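Local coordinates for protein probable acrylyl-CoA reductase AcuI (Escherichia coli, PDB 1O89) that probably catalyses the NADPH-dependent reduction of acrylyl-CoA to propanoyl-CoA, as a homodimeric member of the zinc-containing alcohol dehydrogenase family, at residues S59-D64 with P82-A87; E170-G175 with A234-T239; Q314-I319 with R339-V344. One frame throughout, in Å; residues are numbered along the deposited sequence.

Read from the N terminus, the chain closes three loops in series, and none nests in or crosses another. Interaction 1 comes first, bringing the start of helix 62-69 against the loop leading into strand 85-93, within the GroES-like part of the fold. Interaction 2 then pairs two neighbouring strands of the six-stranded parallel sheet of the nucleotide-binding domain, its centre about 25 Å from that of interaction 1. Interaction 3 brings the chain back: strand 340-343 pairs in parallel with strand 317-319, the two being joined through helix 324-332, and reaches the same sheet as interaction 1. These two touch, with a probable hydrogen bond from Leu-60 N to Thr-340 O, whereas interaction 2 touches neither.

Interaction 1 of 3, residues S59-D64 with P82-A87; sequences SLNYKD and PGIDFA
Asp-64, in the first turn of helix 62-69, holds Gly-83 and Ile-84, in the loop before strand 85-93, through its carboxylate. The bond from CA to CB heads toward 82-87, and Asp-64 CG comes to 3.7 Å from Gly-83 N. Asp-64 OD1 then accepts two backbone bonds: Gly-83 N at 2.9 Å, which meets the oxygen from above the carboxylate plane, and Ile-84 N at 3.1 Å, on the syn lone pair. Asp-64 OD2 turns back to its own segment, where its anti lone pair takes the N-H of Asn-61, and it also receives a bond from a water at 2.7 Å. That water accepts from Asn-61 ND2 and Asp-85 N, bridging the two segments. Asn-61 ND2 also reaches Asp-85 OD2 at 2.9 Å, from above that carboxylate's plane, the two flat groups being 80° apart. Ile-84 crosses the Asn-61 side chain at about a right angle, Ile-84 CG1 lying 3.6 Å from Asn-61 ND2, while its CD1 meets Lys-63 CE. An alanine in place of Asp-64 would remove both oxygens and would probably leave the Gly-83 and Ile-84 amides without their acceptor, letting the loop shift. Lys-63 pairs with Glu-113, and Asp-85 OD1 bonds Thr-147 of helix 139-161. Tyr-62, an NADP(+)-binding residue, lies in the same helix turn as Asp-64, whose buried carboxylate, with four donors converging on it, is likely to favour its ionised form.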
loop_
_atom_site.group_PDB
_atom_site.type_symbol
_atom_site.label_atom_id
_atom_site.label_comp_id
_atom_site.label_asym_id
_atom_site.label_seq_id
_atom_site.Cartn_x
_atom_site.Cartn_y
_atom_site.Cartn_z
ATOM N N SER A 59 6.522 0.684 31.300
ATOM C CA SER A 59 5.221 0.044 31.052
ATOM C C SER A 59 5.347 -1.466 30.944
ATOM O O SER A 59 6.437 -2.002 30.738
ATOM C CB SER A 59 4.635 0.437 29.676
ATOM O OG SER A 59 4.912 1.772 29.341
ATOM N N LEU A 60 4.193 -2.122 31.002
ATOM C CA LEU A 60 4.060 -3.501 30.593
ATOM C C LEU A 60 3.183 -3.552 29.345
ATOM O O LEU A 60 1.982 -3.793 29.440
ATOM C CB LEU A 60 3.431 -4.341 31.706
ATOM C CG LEU A 60 4.251 -4.718 32.940
ATOM C CD1 LEU A 60 3.688 -5.988 33.549
ATOM C CD2 LEU A 60 5.753 -4.892 32.648
ATOM N N ASN A 61 3.780 -3.326 28.172
ATOM C CA ASN A 61 3.093 -3.644 26.895
ATOM C C ASN A 61 2.882 -5.137 26.768
ATOM O O ASN A 61 3.449 -5.915 27.538
ATOM C CB ASN A 61 3.880 -3.150 25.683
ATOM C CG ASN A 61 3.675 -1.675 25.424
ATOM O OD1 ASN A 61 2.660 -1.285 24.844
ATOM N ND2 ASN A 61 4.632 -0.850 25.845
ATOM N N TYR A 62 2.064 -5.546 25.805
ATOM C CA TYR A 62 1.800 -6.967 25.613
ATOM C C TYR A 62 3.106 -7.713 25.316
ATOM O O TYR A 62 3.325 -8.807 25.830
ATOM C CB TYR A 62 0.751 -7.196 24.508
ATOM C CG TYR A 62 0.201 -8.602 24.461
ATOM C CD1 TYR A 62 -0.392 -9.180 25.587
ATOM C CD2 TYR A 62 0.259 -9.358 23.292
ATOM C CE1 TYR A 62 -0.912 -10.477 25.552
ATOM C CE2 TYR A 62 -0.261 -10.667 23.245
ATOM C CZ TYR A 62 -0.840 -11.212 24.384
ATOM O OH TYR A 62 -1.343 -12.487 24.361
ATOM N N LYS A 63 3.979 -7.106 24.511
ATOM C CA LYS A 63 5.293 -7.695 24.200
ATOM C C LYS A 63 6.088 -8.003 25.475
ATOM O O LYS A 63 6.678 -9.079 25.592
ATOM C CB LYS A 63 6.119 -6.762 23.295
ATOM C CG LYS A 63 5.598 -6.627 21.854
ATOM C CD LYS A 63 6.735 -6.646 20.798
ATOM C CE LYS A 63 7.290 -5.233 20.502
ATOM N NZ LYS A 63 8.197 -5.187 19.295
ATOM N N ASP A 64 6.088 -7.046 26.416
ATOM C CA ASP A 64 6.778 -7.180 27.707
ATOM C C ASP A 64 6.163 -8.258 28.593
ATOM O O ASP A 64 6.873 -8.914 29.361
ATOM C CB ASP A 64 6.756 -5.859 28.491
ATOM C CG ASP A 64 7.326 -4.699 27.713
ATOM O OD1 ASP A 64 8.454 -4.831 27.209
ATOM O OD2 ASP A 64 6.738 -3.604 27.564
ATOM N N PRO A 82 13.501 -6.245 30.035
ATOM C CA PRO A 82 12.388 -5.906 29.150
ATOM C C PRO A 82 11.948 -4.450 29.319
ATOM O O PRO A 82 12.563 -3.682 30.058
ATOM C CB PRO A 82 11.291 -6.867 29.591
ATOM C CG PRO A 82 11.568 -7.120 31.033
ATOM C CD PRO A 82 13.048 -6.965 31.233
ATOM N N GLY A 83 10.888 -4.081 28.619
ATOM C CA GLY A 83 10.363 -2.713 28.620
ATOM C C GLY A 83 10.688 -2.032 27.304
ATOM O O GLY A 83 11.740 -1.411 27.180
ATOM N N ILE A 84 9.796 -2.154 26.321
ATOM C CA ILE A 84 10.026 -1.525 25.026
ATOM C C ILE A 84 9.853 -0.023 25.055
ATOM O O ILE A 84 10.313 0.654 24.143
ATOM C CB ILE A 84 9.145 -2.146 23.897
ATOM C CG1 ILE A 84 7.644 -1.928 24.149
ATOM C CG2 ILE A 84 9.467 -3.634 23.736
ATOM C CD1 ILE A 84 6.756 -2.475 23.027
ATOM N N ASP A 85 9.179 0.492 26.079
ATOM C CA ASP A 85 9.012 1.934 26.264
ATOM C C ASP A 85 9.641 2.387 27.580
ATOM O O ASP A 85 9.551 1.684 28.583
ATOM C CB ASP A 85 7.533 2.300 26.394
ATOM C CG ASP A 85 6.695 1.868 25.226
ATOM O OD1 ASP A 85 7.222 1.522 24.134
ATOM O OD2 ASP A 85 5.449 1.861 25.336
ATOM N N PHE A 86 10.277 3.548 27.585
ATOM C CA PHE A 86 10.583 4.216 28.843
ATOM C C PHE A 86 10.610 5.726 28.689
ATOM O O PHE A 86 10.700 6.242 27.592
ATOM C CB PHE A 86 11.891 3.690 29.476
ATOM C CG PHE A 86 13.150 4.012 28.699
ATOM C CD1 PHE A 86 13.699 5.278 28.724
ATOM C CD2 PHE A 86 13.801 3.031 27.982
ATOM C CE1 PHE A 86 14.867 5.558 28.023
ATOM C CE2 PHE A 86 14.973 3.309 27.291
ATOM C CZ PHE A 86 15.500 4.571 27.315
ATOM N N ALA A 87 10.518 6.423 29.811
ATOM C CA ALA A 87 10.705 7.866 29.845
ATOM C C ALA A 87 11.367 8.237 31.149
ATOM O O ALA A 87 11.108 7.621 32.176
ATOM C CB ALA A 87 9.368 8.592 29.703
HETATM O O HOH W 1 7.202 -0.992 27.729
#

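Interaction 2 of 3, residues E170-G175 with A234-T239; sequences EIVVTG and AGAIDT
Two threonines with OG1 between the backbone N and the carbonyl carbon, Thr-174 at chi1 65° and Thr-239 at 62°, aim their hydroxyls across the ends of two parallel strands. Thr-174 OG1 accepts from Thr-239 N at 3.0 Å and donates to Asp-238 OD1; that second distance, 2.5 Å, is shorter than usual and its exact value doubtful. Asp-238 meets the hydroxyl because its CG lies anti to the backbone N (chi1 174°). In return, Thr-239 OG1 donates to Thr-174 O at 2.8 Å, approaching from above the carbonyl plane.

Behind this polar end Ile-171 pairs with Gly-235, Val-172 with Ala-236 and Val-173 with Ile-237, all in parallel, with Ile-237 N bonded to Val-172 O and Thr-174 N to Ile-237 O. On one face Val-172 CG1 presses tightly on Ala-236 CB, at 3.5 Å; on the other Ile-171 CD1 folds over Gly-235, 3.4 Å from Gly-235 N, and even a beta carbon on this glycine would crowd it. Asp-238 OD2 also takes the N-H of Gly-241, and Thr-239 touches Val-180 of the cofactor site. These are central strands of a Rossmann-type parallel sheet, whose carboxyl ends lie by the NADP(+) pocket.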
loop_
_atom_site.group_PDB
_atom_site.type_symbol
_atom_site.label_atom_id
_atom_site.label_comp_id
_atom_site.label_asym_id
_atom_site.label_seq_id
_atom_site.Cartn_x
_atom_site.Cartn_y
_atom_site.Cartn_z
ATOM N N GLU A 170 -16.598 6.394 6.066
ATOM C CA GLU A 170 -16.376 5.749 7.345
ATOM C C GLU A 170 -14.979 5.141 7.429
ATOM O O GLU A 170 -14.472 4.584 6.461
ATOM C CB GLU A 170 -17.437 4.666 7.579
ATOM C CG GLU A 170 -18.841 5.197 7.825
ATOM C CD GLU A 170 -19.761 4.147 8.433
ATOM O OE1 GLU A 170 -19.786 3.013 7.915
ATOM O OE2 GLU A 170 -20.453 4.447 9.428
ATOM N N ILE A 171 -14.369 5.250 8.603
ATOM C CA ILE A 171 -13.100 4.597 8.874
ATOM C C ILE A 171 -13.328 3.424 9.810
ATOM O O ILE A 171 -13.842 3.608 10.904
ATOM C CB ILE A 171 -12.099 5.564 9.511
ATOM C CG1 ILE A 171 -12.018 6.873 8.730
ATOM C CG2 ILE A 171 -10.711 4.904 9.605
ATOM C CD1 ILE A 171 -11.573 6.721 7.276
ATOM N N VAL A 172 -12.918 2.231 9.384
ATOM C CA VAL A 172 -12.982 1.051 10.234
ATOM C C VAL A 172 -11.655 0.800 10.968
ATOM O O VAL A 172 -10.591 0.803 10.356
ATOM C CB VAL A 172 -13.442 -0.213 9.445
ATOM C CG1 VAL A 172 -12.412 -0.664 8.401
ATOM C CG2 VAL A 172 -13.789 -1.344 10.400
ATOM N N VAL A 173 -11.733 0.593 12.279
ATOM C CA VAL A 173 -10.579 0.209 13.092
ATOM C C VAL A 173 -10.773 -1.218 13.608
ATOM O O VAL A 173 -11.761 -1.502 14.282
ATOM C CB VAL A 173 -10.399 1.144 14.280
ATOM C CG1 VAL A 173 -9.175 0.731 15.097
ATOM C CG2 VAL A 173 -10.285 2.596 13.807
ATOM N N THR A 174 -9.852 -2.119 13.284
ATOM C CA THR A 174 -9.943 -3.484 13.779
ATOM C C THR A 174 -9.139 -3.641 15.085
ATOM O O THR A 174 -8.326 -2.772 15.435
ATOM C CB THR A 174 -9.503 -4.475 12.701
ATOM O OG1 THR A 174 -8.122 -4.286 12.405
ATOM C CG2 THR A 174 -10.223 -4.212 11.360
ATOM N N GLY A 175 -9.410 -4.716 15.819
ATOM C CA GLY A 175 -8.846 -4.929 17.153
ATOM C C GLY A 175 -8.976 -3.687 18.025
ATOM O O GLY A 175 -8.059 -3.308 18.752
ATOM N N ALA A 234 -13.818 4.314 3.613
ATOM C CA ALA A 234 -12.922 5.317 3.022
ATOM C C ALA A 234 -11.484 5.035 3.421
ATOM O O ALA A 234 -10.542 5.256 2.641
ATOM C CB ALA A 234 -13.320 6.706 3.469
ATOM N N GLY A 235 -11.325 4.579 4.657
ATOM C CA GLY A 235 -10.037 4.215 5.198
ATOM C C GLY A 235 -10.164 3.165 6.288
ATOM O O GLY A 235 -11.271 2.851 6.748
ATOM N N ALA A 236 -9.020 2.630 6.712
ATOM C CA ALA A 236 -9.002 1.588 7.729
ATOM C C ALA A 236 -7.674 1.547 8.478
ATOM O O ALA A 236 -6.612 1.831 7.920
ATOM C CB ALA A 236 -9.322 0.198 7.099
ATOM N N ILE A 237 -7.751 1.225 9.759
ATOM C CA ILE A 237 -6.572 1.011 10.573
ATOM C C ILE A 237 -6.704 -0.403 11.093
ATOM O O ILE A 237 -7.586 -0.680 11.913
ATOM C CB ILE A 237 -6.492 2.052 11.729
ATOM C CG1 ILE A 237 -6.196 3.431 11.157
ATOM C CG2 ILE A 237 -5.418 1.669 12.741
ATOM C CD1 ILE A 237 -6.068 4.543 12.156
ATOM N N ASP A 238 -5.833 -1.300 10.631
ATOM C CA ASP A 238 -5.935 -2.708 11.012
ATOM C C ASP A 238 -4.820 -3.146 11.947
ATOM O O ASP A 238 -3.652 -2.884 11.689
ATOM C CB ASP A 238 -5.923 -3.581 9.773
ATOM C CG ASP A 238 -5.879 -5.032 10.107
ATOM O OD1 ASP A 238 -6.873 -5.549 10.681
ATOM O OD2 ASP A 238 -4.867 -5.724 9.868
ATOM N N THR A 239 -5.203 -3.828 13.029
ATOM C CA THR A 239 -4.272 -4.323 14.036
ATOM C C THR A 239 -4.248 -5.846 14.076
ATOM O O THR A 239 -3.513 -6.406 14.863
ATOM C CB THR A 239 -4.636 -3.782 15.441
ATOM O OG1 THR A 239 -5.945 -4.227 15.827
ATOM C CG2 THR A 239 -4.742 -2.247 15.453
#

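Interaction 3 of 3, residues Q314-I319 with R339-V344; sequences QAAKEI and RTLVKV
Ile-319 runs its CG1-CD1 arm slantwise past the Thr-340 and Val-342 methyls on one face of a parallel strand pair. Its CG1 stands between the backbone N and the carbonyl carbon (chi1 76°), and the chain then extends at chi2 (176°), which carries Ile-319 CD1 to within 3.6 Å of Thr-340 CG2. Ile-319 CG1 itself lies 3.8 Å from Val-342 CG2, so the isoleucine spans two neighbours on the partner strand. Thr-340 offers its methyl because CG2 is anti to the backbone N, with OG1 on the other branch; Val-342 turns CG2 to the isoleucine and its CG1 to Ile-319 O. Phe-327 of helix 324-332 packs on both Ile-319 and Thr-340, and Leu-60 also touches this pair.

The other face is shaped by Leu-341, with Leu-341 CD1 against Ala-316 CB at 3.7 Å. Met-143 and Ile-144 of helix 139-161 adjoin the same leucine. Glu-318, on this face too, forms a salt bridge with Arg-140, whereas Glu-318 OE1 and Lys-343 NZ stay 5.4 Å apart, opposite charges not in contact.

Four backbone bonds alternate along the pair: Arg-339 O accepts from Lys-317 N, Lys-317 O from Leu-341 N at 2.7 Å, Leu-341 O from Ile-319 N at 2.8 Å, and Ile-319 O from Lys-343 N. Strands and helix 324-332 together make a beta-alpha-beta unit. The chemistry is thus divided: backbone amides set the register, apolar branches pack on both faces, each against its own helix, and the charged ends of Glu-318, held by Arg-140, and Lys-343 lie exposed at the edge of the pair.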
loop_
_atom_site.group_PDB
_atom_site.type_symbol
_atom_site.label_atom_id
_atom_site.label_comp_id
_atom_site.label_asym_id
_atom_site.label_seq_id
_atom_site.Cartn_x
_atom_site.Cartn_y
_atom_site.Cartn_z
ATOM N N GLN A 314 -7.588 8.523 32.113
ATOM C CA GLN A 314 -7.976 7.118 32.275
ATOM C C GLN A 314 -7.171 6.479 33.409
ATOM O O GLN A 314 -5.991 6.770 33.584
ATOM C CB GLN A 314 -7.781 6.322 30.972
ATOM C CG GLN A 314 -8.650 6.816 29.797
ATOM C CD GLN A 314 -9.067 5.714 28.823
ATOM O OE1 GLN A 314 -8.247 5.221 28.034
ATOM N NE2 GLN A 314 -10.352 5.347 28.857
ATOM N N ALA A 315 -7.832 5.625 34.185
ATOM C CA ALA A 315 -7.196 4.910 35.286
ATOM C C ALA A 315 -6.065 4.011 34.786
ATOM O O ALA A 315 -6.279 3.169 33.921
ATOM C CB ALA A 315 -8.217 4.081 36.020
ATOM N N ALA A 316 -4.868 4.214 35.329
ATOM C CA ALA A 316 -3.712 3.369 35.069
ATOM C C ALA A 316 -3.229 2.689 36.346
ATOM O O ALA A 316 -3.208 3.302 37.409
ATOM C CB ALA A 316 -2.597 4.202 34.477
ATOM N N LYS A 317 -2.832 1.425 36.233
ATOM C CA LYS A 317 -2.222 0.701 37.344
ATOM C C LYS A 317 -0.722 0.973 37.390
ATOM O O LYS A 317 0.004 0.580 36.486
ATOM C CB LYS A 317 -2.448 -0.806 37.211
ATOM C CG LYS A 317 -3.870 -1.267 37.509
ATOM C CD LYS A 317 -4.622 -1.615 36.231
ATOM C CE LYS A 317 -6.123 -1.497 36.400
ATOM N NZ LYS A 317 -6.631 -0.149 36.038
ATOM N N GLU A 318 -0.262 1.624 38.448
ATOM C CA GLU A 318 1.168 1.845 38.663
ATOM C C GLU A 318 1.692 0.695 39.494
ATOM O O GLU A 318 1.128 0.386 40.530
ATOM C CB GLU A 318 1.417 3.152 39.408
ATOM C CG GLU A 318 0.769 4.359 38.764
ATOM C CD GLU A 318 0.805 5.596 39.641
ATOM O OE1 GLU A 318 0.915 5.491 40.884
ATOM O OE2 GLU A 318 0.729 6.699 39.071
ATOM N N ILE A 319 2.773 0.069 39.045
ATOM C CA ILE A 319 3.381 -1.043 39.766
ATOM C C ILE A 319 4.894 -0.845 39.908
ATOM O O ILE A 319 5.541 -0.156 39.104
ATOM C CB ILE A 319 3.064 -2.393 39.047
ATOM C CG1 ILE A 319 3.911 -2.584 37.785
ATOM C CG2 ILE A 319 1.587 -2.480 38.676
ATOM C CD1 ILE A 319 3.701 -3.945 37.111
ATOM N N ARG A 339 -4.032 0.540 31.129
ATOM C CA ARG A 339 -2.575 0.543 31.153
ATOM C C ARG A 339 -2.011 0.035 32.462
ATOM O O ARG A 339 -2.516 0.386 33.536
ATOM C CB ARG A 339 -2.054 1.961 30.950
ATOM C CG ARG A 339 -2.071 2.435 29.541
ATOM C CD ARG A 339 -3.404 2.348 28.863
ATOM N NE ARG A 339 -3.452 3.149 27.638
ATOM C CZ ARG A 339 -4.416 3.072 26.736
ATOM N NH1 ARG A 339 -5.434 2.224 26.884
ATOM N NH2 ARG A 339 -4.365 3.849 25.670
ATOM N N THR A 340 -0.968 -0.784 32.369
ATOM C CA THR A 340 -0.111 -1.072 33.506
ATOM C C THR A 340 1.174 -0.268 33.321
ATOM O O THR A 340 1.904 -0.487 32.366
ATOM C CB THR A 340 0.216 -2.578 33.602
ATOM O OG1 THR A 340 -0.960 -3.328 33.931
ATOM C CG2 THR A 340 1.146 -2.852 34.779
ATOM N N LEU A 341 1.420 0.687 34.218
ATOM C CA LEU A 341 2.630 1.498 34.198
ATOM C C LEU A 341 3.579 1.023 35.275
ATOM O O LEU A 341 3.152 0.627 36.360
ATOM C CB LEU A 341 2.290 2.963 34.473
ATOM C CG LEU A 341 1.322 3.661 33.519
ATOM C CD1 LEU A 341 1.021 5.047 34.060
ATOM C CD2 LEU A 341 1.890 3.739 32.142
ATOM N N VAL A 342 4.872 1.070 34.987
ATOM C CA VAL A 342 5.875 0.733 35.991
ATOM C C VAL A 342 6.591 1.975 36.507
ATOM O O VAL A 342 7.278 2.663 35.762
ATOM C CB VAL A 342 6.886 -0.263 35.437
ATOM C CG1 VAL A 342 7.951 -0.600 36.496
ATOM C CG2 VAL A 342 6.169 -1.509 34.981
ATOM N N LYS A 343 6.401 2.272 37.788
ATOM C CA LYS A 343 7.118 3.373 38.435
ATOM C C LYS A 343 8.438 2.842 38.985
ATOM O O LYS A 343 8.445 2.013 39.891
ATOM C CB LYS A 343 6.282 3.977 39.549
ATOM C CG LYS A 343 6.515 5.470 39.753
ATOM C CD LYS A 343 7.369 5.790 40.966
ATOM C CE LYS A 343 7.144 7.228 41.458
ATOM N NZ LYS A 343 5.774 7.725 41.106
ATOM N N VAL A 344 9.555 3.307 38.425
ATOM C CA VAL A 344 10.867 2.738 38.754
ATOM C C VAL A 344 11.706 3.679 39.640
ATOM O O VAL A 344 11.448 4.884 39.721
ATOM C CB VAL A 344 11.636 2.278 37.467
ATOM C CG1 VAL A 344 10.721 2.212 36.267
ATOM C CG2 VAL A 344 12.788 3.178 37.149
#